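Local coordinates for BDI_3064 protein (Parabacteroides distasonis ATCC 8503, PDB 5Z06) that hydrolyses linear beta-1,2-glucan and beta-1,2-glucooligosaccharides of four or more units, as an exo-type glycoside hydrolase releasing sophorose from the non-reducing end, at residues F641-E645 / Y646-D650. Sequence-based numbering, arbitrary orientation.
Sequences FLWGE and YGFRD
Leu642 O, at the end of the short helix 639-642, accepts the backbone N-H of Arg649 at 2.8 Å from O to N in a nearly straight bond (165° at the hydrogen), and Phe648 CA adds a C-H...O contact to the same oxygen. One residue earlier, Phe641 O accepts a weak hydrogen bond from Arg649 NE, 3.0 Å away, and lies at the edge of the guanidinium; the arginine chain, extended from CG to NE, carries the group that far. Together they tie the helix end to the residue that follows the returning strand of a tight antiparallel hairpin, whose type I turn runs from Gly644 to Gly647. These two glycines form a hydrogen-bonded pair, with Gly644 N at 2.9 Å from Gly647 O, and the backbone angles of Gly647, where a side chain would jam against the preceding carbonyl O, by themselves call for glycine.

Trp643 and Phe648, the neighbouring non-hydrogen-bonded pair, put their side chains on the same face of the ribbon in a T-shaped stack. The CE3-CZ3 edge of the indole stands over the phenyl face, planes at 77°, with Trp643 CE3 3.5 Å from Phe648 CE1. With its CG anti to the backbone N (chi1 180°), Trp643 also lays one indole face over Gly647 CA. A leucine in place of Phe648 would probably cost the indole edge its flat aromatic seat and let the tryptophan shift. From helix 284-297, Met290 touches Trp643 and Val291 touches Phe648.

Glu645 OE1 and Arg649 NH2, 4.2 Å apart, are opposite charges beyond a salt bridge; Glu645 OE2 instead salt-bridges Arg237 and accepts Thr245 N. The example illustrates a division of labour: backbone bonds set a hairpin's course, an aromatic T-stack packs one face, and charge ties its turn to neighbouring structure.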
loop_
_atom_site.group_PDB
_atom_site.type_symbol
_atom_site.label_atom_id
_atom_site.label_comp_id
_atom_site.label_asym_id
_atom_site.label_seq_id
_atom_site.Cartn_x
_atom_site.Cartn_y
_atom_site.Cartn_z
ATOM N N PHE A 641 -7.419 13.258 -1.959
ATOM C CA PHE A 641 -6.840 12.110 -2.664
ATOM C C PHE A 641 -6.010 11.203 -1.798
ATOM O O PHE A 641 -5.873 10.051 -2.127
ATOM C CB PHE A 641 -5.988 12.561 -3.857
ATOM C CG PHE A 641 -4.743 13.309 -3.480
ATOM C CD1 PHE A 641 -3.559 12.631 -3.230
ATOM C CD2 PHE A 641 -4.743 14.691 -3.425
ATOM C CE1 PHE A 641 -2.409 13.313 -2.909
ATOM C CE2 PHE A 641 -3.595 15.383 -3.073
ATOM C CZ PHE A 641 -2.428 14.688 -2.825
ATOM N N LEU A 642 -5.432 11.715 -0.716
ATOM C CA LEU A 642 -4.446 10.968 0.056
ATOM C C LEU A 642 -5.006 10.225 1.269
ATOM O O LEU A 642 -4.377 9.291 1.749
ATOM C CB LEU A 642 -3.323 11.899 0.499
ATOM C CG LEU A 642 -2.045 11.274 1.033
ATOM C CD1 LEU A 642 -1.480 10.320 0.005
ATOM C CD2 LEU A 642 -1.023 12.358 1.318
ATOM N N TRP A 643 -6.164 10.643 1.783
ATOM C CA TRP A 643 -6.766 9.996 2.955
ATOM C C TRP A 643 -7.811 8.993 2.510
ATOM O O TRP A 643 -8.695 9.316 1.757
ATOM C CB TRP A 643 -7.410 11.005 3.862
ATOM C CG TRP A 643 -8.025 10.386 5.034
ATOM C CD1 TRP A 643 -9.344 10.224 5.253
ATOM C CD2 TRP A 643 -7.348 9.845 6.169
ATOM N NE1 TRP A 643 -9.552 9.603 6.458
ATOM C CE2 TRP A 643 -8.341 9.371 7.054
ATOM C CE3 TRP A 643 -6.003 9.737 6.540
ATOM C CZ2 TRP A 643 -8.038 8.785 8.287
ATOM C CZ3 TRP A 643 -5.687 9.146 7.774
ATOM C CH2 TRP A 643 -6.713 8.679 8.635
ATOM N N GLY A 644 -7.695 7.778 2.995
ATOM C CA GLY A 644 -8.551 6.706 2.582
ATOM C C GLY A 644 -9.009 5.892 3.781
ATOM O O GLY A 644 -8.775 6.267 4.948
ATOM N N GLU A 645 -9.569 4.732 3.454
ATOM C CA GLU A 645 -10.305 3.886 4.387
ATOM C C GLU A 645 -9.391 3.217 5.378
ATOM O O GLU A 645 -9.826 2.888 6.499
ATOM C CB GLU A 645 -11.078 2.810 3.618
ATOM C CG GLU A 645 -12.236 3.348 2.786
ATOM C CD GLU A 645 -11.834 4.014 1.488
ATOM O OE1 GLU A 645 -10.663 3.959 1.090
ATOM O OE2 GLU A 645 -12.723 4.574 0.847
ATOM N N TYR A 646 -8.135 2.986 4.961
ATOM C CA TYR A 646 -7.157 2.338 5.809
ATOM C C TYR A 646 -6.008 3.262 6.185
ATOM O O TYR A 646 -4.916 2.808 6.475
ATOM C CB TYR A 646 -6.666 1.050 5.176
ATOM C CG TYR A 646 -7.691 -0.061 5.078
ATOM C CD1 TYR A 646 -8.705 -0.227 6.026
ATOM C CD2 TYR A 646 -7.633 -0.965 4.051
ATOM C CE1 TYR A 646 -9.622 -1.244 5.904
ATOM C CE2 TYR A 646 -8.538 -1.995 3.947
ATOM C CZ TYR A 646 -9.519 -2.124 4.876
ATOM O OH TYR A 646 -10.401 -3.144 4.741
ATOM N N GLY A 647 -6.288 4.556 6.244
ATOM C CA GLY A 647 -5.300 5.554 6.590
ATOM C C GLY A 647 -4.894 6.212 5.295
ATOM O O GLY A 647 -5.646 6.215 4.320
ATOM N N PHE A 648 -3.694 6.750 5.264
ATOM C CA PHE A 648 -3.254 7.442 4.069
ATOM C C PHE A 648 -2.911 6.436 3.012
ATOM O O PHE A 648 -2.427 5.350 3.310
ATOM C CB PHE A 648 -2.067 8.351 4.325
ATOM C CG PHE A 648 -2.355 9.439 5.292
ATOM C CD1 PHE A 648 -2.941 10.615 4.868
ATOM C CD2 PHE A 648 -2.018 9.307 6.630
ATOM C CE1 PHE A 648 -3.187 11.631 5.768
ATOM C CE2 PHE A 648 -2.282 10.322 7.533
ATOM C CZ PHE A 648 -2.866 11.479 7.099
ATOM N N ARG A 649 -3.131 6.825 1.768
ATOM C CA ARG A 649 -2.708 5.994 0.663
ATOM C C ARG A 649 -1.208 5.819 0.693
ATOM O O ARG A 649 -0.488 6.616 1.265
ATOM C CB ARG A 649 -3.183 6.575 -0.657
ATOM C CG ARG A 649 -4.691 6.593 -0.696
ATOM C CD ARG A 649 -5.245 6.972 -2.043
ATOM N NE ARG A 649 -6.674 7.172 -1.892
ATOM C CZ ARG A 649 -7.567 6.191 -1.851
ATOM N NH1 ARG A 649 -7.195 4.910 -1.966
ATOM N NH2 ARG A 649 -8.845 6.500 -1.701
ATOM N N ASP A 650 -0.743 4.742 0.103
ATOM C CA ASP A 650 0.638 4.332 0.282
ATOM C C ASP A 650 1.670 5.384 -0.101
ATOM O O ASP A 650 2.694 5.519 0.563
ATOM C CB ASP A 650 0.911 3.084 -0.511
ATOM C CG ASP A 650 2.175 2.413 -0.089
ATOM O OD1 ASP A 650 2.347 2.228 1.133
ATOM O OD2 ASP A 650 2.984 2.056 -0.980
#